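Local atomic coordinates of cellulose 1,4-beta-cellobiosidase (Thermobifida fusca, PDB entry 4JJJ), a protein that probably cleaves cellulose to release cellobiose, the portion described being the family 48 glycoside hydrolase catalytic domain of a longer cellulase. Residues A[82-87]-A[148-153]; A[371-376]-A[416-421]; A[402-405]-A[410-413]. The protein carries 1 engineered substitution. All coordinates share one frame; numbering follows the deposited sequence.

Interaction 1. Residues A[82-87]-A[148-153]. With ZN (zinc ion), chain B; BGC (beta-D-glucopyranose), chain D.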
loop_
_atom_site.group_PDB
_atom_site.type_symbol
_atom_site.label_atom_id
_atom_site.label_comp_id
_atom_site.label_asym_id
_atom_site.label_seq_id
_atom_site.Cartn_x
_atom_site.Cartn_y
_atom_site.Cartn_z
ATOM N N THR A 82 -1.868 1.094 19.132
ATOM C CA THR A 82 -3.061 1.600 19.739
ATOM C C THR A 82 -4.209 1.842 18.797
ATOM O O THR A 82 -5.368 1.592 19.122
ATOM C CB THR A 82 -2.765 2.889 20.575
ATOM O OG1 THR A 82 -1.732 2.613 21.517
ATOM C CG2 THR A 82 -3.924 3.430 21.269
ATOM N N PHE A 83 -3.856 2.292 17.579
ATOM C CA PHE A 83 -4.862 2.882 16.709
ATOM C C PHE A 83 -5.118 2.144 15.394
ATOM O O PHE A 83 -6.107 2.394 14.776
ATOM C CB PHE A 83 -4.637 4.365 16.443
ATOM C CG PHE A 83 -4.693 5.188 17.681
ATOM C CD1 PHE A 83 -5.879 5.244 18.407
ATOM C CD2 PHE A 83 -3.564 5.864 18.121
ATOM C CE1 PHE A 83 -5.947 6.024 19.585
ATOM C CE2 PHE A 83 -3.612 6.678 19.250
ATOM C CZ PHE A 83 -4.778 6.711 19.964
ATOM N N ILE A 84 -4.181 1.351 14.912
ATOM C CA ILE A 84 -4.342 0.760 13.585
ATOM C C ILE A 84 -4.074 -0.755 13.489
ATOM O O ILE A 84 -4.442 -1.317 12.490
ATOM C CB ILE A 84 -3.560 1.531 12.517
ATOM C CG1 ILE A 84 -4.223 1.402 11.130
ATOM C CG2 ILE A 84 -2.092 1.168 12.504
ATOM C CD1 ILE A 84 -3.649 2.357 10.079
ATOM N N ILE A 85 -3.466 -1.363 14.503
ATOM C CA ILE A 85 -3.405 -2.820 14.587
ATOM C C ILE A 85 -4.635 -3.168 15.430
ATOM O O ILE A 85 -4.655 -2.849 16.585
ATOM C CB ILE A 85 -2.126 -3.322 15.247
ATOM C CG1 ILE A 85 -0.924 -2.893 14.370
ATOM C CG2 ILE A 85 -2.228 -4.830 15.386
ATOM C CD1 ILE A 85 0.417 -3.376 14.838
ATOM N N PRO A 86 -5.663 -3.788 14.859
ATOM C CA PRO A 86 -6.872 -4.014 15.609
ATOM C C PRO A 86 -6.612 -4.678 16.938
ATOM O O PRO A 86 -5.902 -5.716 16.990
ATOM C CB PRO A 86 -7.695 -4.902 14.626
ATOM C CG PRO A 86 -7.228 -4.442 13.228
ATOM C CD PRO A 86 -5.742 -4.290 13.468
ATOM N N GLY A 87 -7.243 -4.109 17.997
ATOM C CA GLY A 87 -7.091 -4.758 19.287
ATOM C C GLY A 87 -8.131 -5.824 19.497
ATOM O O GLY A 87 -8.925 -6.054 18.653
ATOM N N TRP A 148 -5.656 -1.130 6.834
ATOM C CA TRP A 148 -5.066 -0.184 5.888
ATOM C C TRP A 148 -5.518 1.267 6.011
ATOM O O TRP A 148 -4.789 2.142 5.523
ATOM C CB TRP A 148 -5.243 -0.680 4.433
ATOM C CG TRP A 148 -6.468 -0.192 3.707
ATOM C CD1 TRP A 148 -7.764 -0.696 3.742
ATOM C CD2 TRP A 148 -6.525 0.922 2.782
ATOM N NE1 TRP A 148 -8.541 0.038 2.916
ATOM C CE2 TRP A 148 -7.848 1.041 2.329
ATOM C CE3 TRP A 148 -5.578 1.850 2.321
ATOM C CZ2 TRP A 148 -8.217 1.991 1.379
ATOM C CZ3 TRP A 148 -5.955 2.807 1.363
ATOM C CH2 TRP A 148 -7.274 2.862 0.901
ATOM N N LEU A 149 -6.699 1.483 6.530
ATOM C CA LEU A 149 -7.388 2.811 6.385
ATOM C C LEU A 149 -8.165 3.140 7.649
ATOM O O LEU A 149 -8.974 2.322 8.206
ATOM C CB LEU A 149 -8.449 2.777 5.285
ATOM C CG LEU A 149 -9.026 4.089 4.804
ATOM C CD1 LEU A 149 -8.029 5.029 4.194
ATOM C CD2 LEU A 149 -10.208 3.763 3.940
ATOM N N LEU A 150 -7.872 4.343 8.178
ATOM C CA LEU A 150 -8.613 4.970 9.298
ATOM C C LEU A 150 -9.217 6.262 8.869
ATOM O O LEU A 150 -8.741 6.916 7.930
ATOM C CB LEU A 150 -7.711 5.265 10.470
ATOM C CG LEU A 150 -6.968 4.073 11.111
ATOM C CD1 LEU A 150 -5.949 4.612 12.104
ATOM C CD2 LEU A 150 -7.918 3.119 11.815
ATOM N N ASP A 151 -10.254 6.678 9.591
ATOM C CA ASP A 151 -10.824 8.004 9.476
ATOM C C ASP A 151 -10.433 8.789 10.737
ATOM O O ASP A 151 -11.036 8.564 11.744
ATOM C CB ASP A 151 -12.323 7.902 9.317
ATOM C CG ASP A 151 -13.016 9.221 9.169
ATOM O OD1 ASP A 151 -12.385 10.317 9.158
ATOM O OD2 ASP A 151 -14.276 9.194 8.842
ATOM N N VAL A 152 -9.374 9.573 10.642
ATOM C CA VAL A 152 -8.739 10.180 11.842
ATOM C C VAL A 152 -9.632 11.256 12.548
ATOM O O VAL A 152 -9.686 11.257 13.742
ATOM C CB VAL A 152 -7.369 10.744 11.454
ATOM C CG1 VAL A 152 -6.677 11.272 12.763
ATOM C CG2 VAL A 152 -6.485 9.685 10.863
ATOM N N ASP A 153 -10.267 12.106 11.766
ATOM C CA ASP A 153 -11.163 13.146 12.312
ATOM C C ASP A 153 -12.612 12.690 12.337
ATOM O O ASP A 153 -13.504 13.485 12.661
ATOM C CB ASP A 153 -11.011 14.397 11.489
ATOM C CG ASP A 153 -9.682 15.158 11.781
ATOM O OD1 ASP A 153 -9.015 14.816 12.757
ATOM O OD2 ASP A 153 -9.388 16.019 10.934
HETATM ZN ZN ZN B . -9.672 17.034 9.615
HETATM C C2 BGC D . -5.154 -0.378 -2.105
HETATM C C3 BGC D . -6.561 -0.947 -1.914
HETATM C C4 BGC D . -6.508 -2.035 -0.891
HETATM C C5 BGC D . -5.903 -1.624 0.424
HETATM C C6 BGC D . -5.814 -2.739 1.459
HETATM C C1 BGC D . -4.583 -0.089 -0.746
HETATM O O1 BGC D . -3.226 0.359 -0.889
HETATM O O2 BGC D . -5.116 0.793 -2.949
HETATM O O3 BGC D . -6.956 -1.500 -3.195
HETATM O O4 BGC D . -7.935 -2.242 -0.597
HETATM O O5 BGC D . -4.564 -1.180 0.148
HETATM O O6 BGC D . -5.076 -3.852 0.876
HETATM O O HOH W 1 -9.578 19.190 9.733
HETATM O O HOH W 2 -11.416 16.657 8.548
#

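Interaction 2. Residues A[371-376]-A[416-421]. With BGC (beta-D-glucopyranose), chain C.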
loop_
_atom_site.group_PDB
_atom_site.type_symbol
_atom_site.label_atom_id
_atom_site.label_comp_id
_atom_site.label_asym_id
_atom_site.label_seq_id
_atom_site.Cartn_x
_atom_site.Cartn_y
_atom_site.Cartn_z
ATOM N N GLY A 371 13.806 -1.070 -19.451
ATOM C CA GLY A 371 14.379 -1.164 -18.094
ATOM C C GLY A 371 13.408 -1.016 -16.952
ATOM O O GLY A 371 13.649 -1.493 -15.878
ATOM N N GLY A 372 12.275 -0.351 -17.192
ATOM C CA GLY A 372 11.224 -0.292 -16.197
ATOM C C GLY A 372 10.659 -1.657 -15.875
ATOM O O GLY A 372 10.654 -2.571 -16.701
ATOM N N ILE A 373 10.125 -1.809 -14.686
ATOM C CA ILE A 373 9.583 -3.056 -14.120
ATOM C C ILE A 373 8.088 -3.185 -14.328
ATOM O O ILE A 373 7.288 -2.363 -13.822
ATOM C CB ILE A 373 9.965 -3.261 -12.669
ATOM C CG1 ILE A 373 11.461 -2.885 -12.392
ATOM C CG2 ILE A 373 9.604 -4.651 -12.181
ATOM C CD1 ILE A 373 12.521 -3.659 -13.147
ATOM N N ALA A 374 7.718 -4.183 -15.104
ATOM C CA ALA A 374 6.278 -4.388 -15.457
ATOM C C ALA A 374 5.471 -4.891 -14.290
ATOM O O ALA A 374 5.994 -5.139 -13.175
ATOM C CB ALA A 374 6.171 -5.324 -16.616
ATOM N N GLY A 375 4.168 -5.073 -14.504
ATOM C CA GLY A 375 3.226 -5.050 -13.394
ATOM C C GLY A 375 3.345 -6.138 -12.373
ATOM O O GLY A 375 3.518 -5.880 -11.175
ATOM N N GLY A 376 3.137 -7.381 -12.784
ATOM C CA GLY A 376 3.109 -8.483 -11.842
ATOM C C GLY A 376 2.494 -9.763 -12.368
ATOM O O GLY A 376 2.496 -9.990 -13.596
ATOM N N GLY A 416 5.637 6.119 -9.564
ATOM C CA GLY A 416 5.979 5.994 -8.139
ATOM C C GLY A 416 6.295 4.579 -7.733
ATOM O O GLY A 416 7.173 4.346 -6.899
ATOM N N PHE A 417 5.602 3.573 -8.275
ATOM C CA PHE A 417 5.880 2.238 -7.828
ATOM C C PHE A 417 7.248 1.760 -8.279
ATOM O O PHE A 417 7.878 0.926 -7.651
ATOM C CB PHE A 417 4.807 1.302 -8.373
ATOM C CG PHE A 417 3.533 1.251 -7.605
ATOM C CD1 PHE A 417 3.524 1.048 -6.227
ATOM C CD2 PHE A 417 2.356 1.488 -8.251
ATOM C CE1 PHE A 417 2.296 0.958 -5.519
ATOM C CE2 PHE A 417 1.183 1.428 -7.557
ATOM C CZ PHE A 417 1.155 1.158 -6.217
ATOM N N GLN A 418 7.753 2.325 -9.392
ATOM C CA GLN A 418 9.113 1.998 -9.880
ATOM C C GLN A 418 10.139 2.334 -8.820
ATOM O O GLN A 418 10.970 1.495 -8.439
ATOM C CB GLN A 418 9.531 2.761 -11.108
ATOM C CG GLN A 418 8.728 2.494 -12.381
ATOM C CD GLN A 418 8.869 1.111 -12.845
ATOM O OE1 GLN A 418 10.032 0.592 -13.067
ATOM N NE2 GLN A 418 7.742 0.411 -13.008
ATOM N N VAL A 419 10.048 3.564 -8.259
ATOM C CA VAL A 419 11.015 4.039 -7.239
ATOM C C VAL A 419 10.755 3.441 -5.901
ATOM O O VAL A 419 11.722 3.207 -5.135
ATOM C CB VAL A 419 11.153 5.552 -7.278
ATOM C CG1 VAL A 419 11.862 6.009 -8.543
ATOM C CG2 VAL A 419 9.841 6.286 -7.131
ATOM N N TRP A 420 9.539 3.206 -5.518
ATOM C CA TRP A 420 9.299 2.571 -4.212
ATOM C C TRP A 420 9.962 1.169 -4.173
ATOM O O TRP A 420 10.669 0.799 -3.193
ATOM C CB TRP A 420 7.865 2.518 -3.876
ATOM C CG TRP A 420 7.272 3.753 -3.359
ATOM C CD1 TRP A 420 7.902 4.874 -2.968
ATOM C CD2 TRP A 420 5.882 3.934 -3.010
ATOM N NE1 TRP A 420 6.998 5.762 -2.476
ATOM C CE2 TRP A 420 5.756 5.204 -2.450
ATOM C CE3 TRP A 420 4.760 3.109 -3.120
ATOM C CZ2 TRP A 420 4.556 5.687 -1.972
ATOM C CZ3 TRP A 420 3.532 3.584 -2.642
ATOM C CH2 TRP A 420 3.444 4.848 -2.073
ATOM N N ASN A 421 9.767 0.384 -5.256
ATOM C CA ASN A 421 10.432 -0.921 -5.339
ATOM C C ASN A 421 11.934 -0.788 -5.494
ATOM O O ASN A 421 12.729 -1.366 -4.710
ATOM C CB ASN A 421 9.839 -1.728 -6.460
ATOM C CG ASN A 421 10.734 -2.857 -6.864
ATOM O OD1 ASN A 421 11.158 -3.586 -6.040
ATOM N ND2 ASN A 421 10.784 -3.126 -8.177
HETATM C C2 BGC C . -1.017 7.868 -2.802
HETATM C C3 BGC C . -0.495 6.698 -1.971
HETATM C C4 BGC C . -0.653 5.364 -2.758
HETATM C C5 BGC C . -0.131 5.479 -4.212
HETATM C C6 BGC C . -0.465 4.232 -4.996
HETATM C C1 BGC C . -0.401 7.896 -4.188
HETATM O O2 BGC C . -0.690 9.094 -2.161
HETATM O O3 BGC C . -1.231 6.692 -0.723
HETATM O O4 BGC C . 0.048 4.331 -2.037
HETATM O O5 BGC C . -0.727 6.637 -4.810
HETATM O O6 BGC C . -1.859 3.993 -5.002
#

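Interaction 3. Residues A[402-405]-A[410-413]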
loop_
_atom_site.group_PDB
_atom_site.type_symbol
_atom_site.label_atom_id
_atom_site.label_comp_id
_atom_site.label_asym_id
_atom_site.label_seq_id
_atom_site.Cartn_x
_atom_site.Cartn_y
_atom_site.Cartn_z
ATOM N N TRP A 402 -0.352 -7.023 -16.562
ATOM C CA TRP A 402 0.232 -5.699 -16.770
ATOM C C TRP A 402 -0.375 -4.577 -15.844
ATOM O O TRP A 402 0.183 -3.530 -15.700
ATOM C CB TRP A 402 0.039 -5.207 -18.166
ATOM C CG TRP A 402 -1.341 -4.944 -18.677
ATOM C CD1 TRP A 402 -2.255 -5.839 -19.095
ATOM C CD2 TRP A 402 -1.975 -3.642 -18.724
ATOM N NE1 TRP A 402 -3.410 -5.189 -19.458
ATOM C CE2 TRP A 402 -3.232 -3.829 -19.295
ATOM C CE3 TRP A 402 -1.543 -2.362 -18.440
ATOM C CZ2 TRP A 402 -4.154 -2.786 -19.439
ATOM C CZ3 TRP A 402 -2.391 -1.318 -18.629
ATOM C CH2 TRP A 402 -3.721 -1.545 -19.113
ATOM N N GLN A 403 -1.480 -4.949 -15.173
ATOM C CA GLN A 403 -2.237 -4.039 -14.317
ATOM C C GLN A 403 -2.806 -4.800 -13.102
ATOM O O GLN A 403 -3.977 -4.918 -12.887
ATOM C CB GLN A 403 -3.371 -3.315 -15.080
ATOM C CG GLN A 403 -4.247 -4.280 -15.911
ATOM C CD GLN A 403 -5.434 -3.619 -16.536
ATOM O OE1 GLN A 403 -5.757 -2.413 -16.304
ATOM N NE2 GLN A 403 -6.257 -4.485 -17.206
ATOM N N PRO A 404 -1.931 -5.347 -12.264
ATOM C CA PRO A 404 -2.472 -6.149 -11.137
ATOM C C PRO A 404 -3.511 -5.444 -10.304
ATOM O O PRO A 404 -3.292 -4.310 -9.910
ATOM C CB PRO A 404 -1.191 -6.435 -10.310
ATOM C CG PRO A 404 -0.069 -6.326 -11.283
ATOM C CD PRO A 404 -0.444 -5.199 -12.166
ATOM N N VAL A 405 -4.591 -6.129 -10.042
ATOM C CA VAL A 405 -5.604 -5.718 -9.107
ATOM C C VAL A 405 -6.459 -4.548 -9.559
ATOM O O VAL A 405 -7.677 -4.742 -9.674
ATOM C CB VAL A 405 -5.131 -5.539 -7.672
ATOM C CG1 VAL A 405 -6.296 -5.294 -6.771
ATOM C CG2 VAL A 405 -4.323 -6.786 -7.208
ATOM N N PRO A 410 -5.163 1.526 -14.412
ATOM C CA PRO A 410 -4.191 0.417 -14.413
ATOM C C PRO A 410 -3.116 0.646 -13.365
ATOM O O PRO A 410 -2.490 1.683 -13.361
ATOM C CB PRO A 410 -3.662 0.443 -15.818
ATOM C CG PRO A 410 -4.784 1.079 -16.649
ATOM C CD PRO A 410 -5.283 2.158 -15.746
ATOM N N SER A 411 -2.945 -0.349 -12.480
ATOM C CA SER A 411 -2.210 -0.215 -11.249
ATOM C C SER A 411 -0.721 0.055 -11.427
ATOM O O SER A 411 -0.057 0.544 -10.490
ATOM C CB SER A 411 -2.318 -1.415 -10.356
ATOM O OG SER A 411 -1.722 -2.536 -11.021
ATOM N N ASN A 412 -0.110 -0.290 -12.565
ATOM C CA ASN A 412 1.305 -0.080 -12.771
ATOM C C ASN A 412 1.665 1.073 -13.722
ATOM O O ASN A 412 2.820 1.243 -14.145
ATOM C CB ASN A 412 2.054 -1.376 -13.217
ATOM C CG ASN A 412 3.511 -1.330 -12.938
ATOM O OD1 ASN A 412 3.972 -0.844 -11.877
ATOM N ND2 ASN A 412 4.301 -1.886 -13.914
ATOM N N ASN A 413 0.712 1.947 -14.021
ATOM C CA ASN A 413 1.008 3.117 -14.850
ATOM C C ASN A 413 1.731 4.229 -14.035
ATOM O O ASN A 413 2.337 5.125 -14.575
ATOM C CB ASN A 413 -0.272 3.598 -15.441
ATOM C CG ASN A 413 -0.763 2.712 -16.589
ATOM O OD1 ASN A 413 -0.268 1.610 -16.829
ATOM N ND2 ASN A 413 -1.793 3.201 -17.289
HETATM O O HOH W 3 2.844 -3.097 -16.233
HETATM O O HOH W 4 -0.596 -0.836 -15.282
#

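Interaction 1. Residues A[82-87]-A[148-153]
Ile84, where the chain leaves the helical conformation of helix 71-83, faces Leu150 of strand 149-151 with their CA atoms 7.4 Å apart, the space between the two backbones being taken up by these two side chains. The branched end of Leu150 lies between them. Its CD1 lies 3.8 Å from Ile84 CG1, and both its methyls, CD1 and CD2, rest against the carbonyl of Phe83, each 3.5 Å from Phe83 O. Ile84 meets it from the side, the two chains running slantwise past each other; CG1, set opposite the backbone N (chi1 -152°), brings CD1 against Leu150 CG as well. The Phe83 ring turns off toward strand 27-30, with Thr82 CG2 over the centre of one face. The helix end thus packs on a small antiparallel sheet, in which strand 149-151 runs between strands 47-49 and 170-173, within the (α/α)6 barrel fold of family 48. Residues just before and after this strand reach a sugar and a metal. The indole of Trp148 has Leu149 CB over one face; over the other, offset toward the rim, lies C5 of a bound glucose unit, whose C6 is 3.5 Å from Trp148 CG. Asp153 OD2 binds a zinc ion together with two waters and His46, while Asp153 OD1 forms a salt bridge with Arg22.

Interaction 2. Residues A[371-376]-A[416-421]
Gln418 reaches from the first turn of helix 416-432 to the loop 371-376 and grips the backbone of Ile373 with both ends of its amide. Ile373 N donates to Gln418 OE1 over 2.9 Å in a nearly straight bond (177°), and Gln418 NE2 returns one to Ile373 O, also 2.9 Å, with that oxygen lying in the amide plane. A bend at chi2 (-64°) folds the side chain so that the amide faces the N-H and C=O of Ile373 together. This is the tight part: Gly372 CA comes to 3.5 Å from Gln418 OE1. The packing is looser towards Asn421, whose ND2 stays 4.3 Å from Ile373 CG1. The helix's other flank bears on the glycan: Trp420 puts the edge of its ring, CH2, 3.4 Å from O4 of a glucose, and Phe417 CZ approaches C6 of that sugar. Trp444 also donates to Gln418 OE1, and Asn412 to Ile373 O. With both OE1 and NE2 engaged in a buried setting, the paired bonds fix which way the Gln418 amide is turned and tie the loop to a helix that lines the sugar-binding site.

Interaction 3. Residues A[402-405]-A[410-413]
Trp402 packs CZ3 and CH2 of its indole against the ring of Pro410, CZ3 standing 3.6 Å from Pro410 CB, with the two side chains pointing the same way. Its other large neighbour is Gln403, whose CG sits over the centre of one indole face. From there the extended Gln403 chain carries OE1 to 3.6 Å from Pro410 CB, so the proline ring is touched by both residues. Asn413 OD1 lies near the plane of the indole, off its edge.

The polar side of the contact is centred on Ser411. With OG lodged between the backbone N and the carbonyl carbon (chi1 64°), the hydroxyl points toward segment 402-405 and donates to Pro404 O at 2.6 Å, from a position tilted 21° out of the carbonyl plane. Ser411 OG also lies 3.2 Å from Pro404 CD. An alanine here would remove this donor and is likely to leave Pro404 O without its mate across the loop, with a gap beside the proline ring.

Two waters bridge what the side chains leave apart. Both donate to Trp402 O; one accepts from Asn412 ND2, and the other accepts from Asn412 N at 2.8 Å and donates to Asn413 OD1. Asn412 OD1 is bonded to Gln324, so this residue also ties the turn to its surroundings. Pro410 to Asn413 form a type I beta turn, and the bond from Asn413 N to Pro410 O closes it. The arrangement is that of a loop between strand 398-401 and helix 416-432 that doubles back between residues 405 and 410 and passes through the type I turn ahead of the helix, next to Asp408 of the calcium site and the glycan-binding cleft.

All three contacts lie within the family 48 catalytic domain. Along the chain interaction 1 closes before the others open, and interaction 3 falls between the two segments of interaction 2. Interactions 2 and 3 are on the same side of the chain's centre, with centres about 10 Å apart, and they touch, Asn412 joining the two. The loop of interaction 3 leads into helix 416-432, which supplies one side of interaction 2. Interaction 1 lies across the centre, about 28 and 27 Å away between centres. Interactions 1 and 2 both include aromatic residues that touch bound glucose, but these are different sugar units, in different parts of the glycan-binding region.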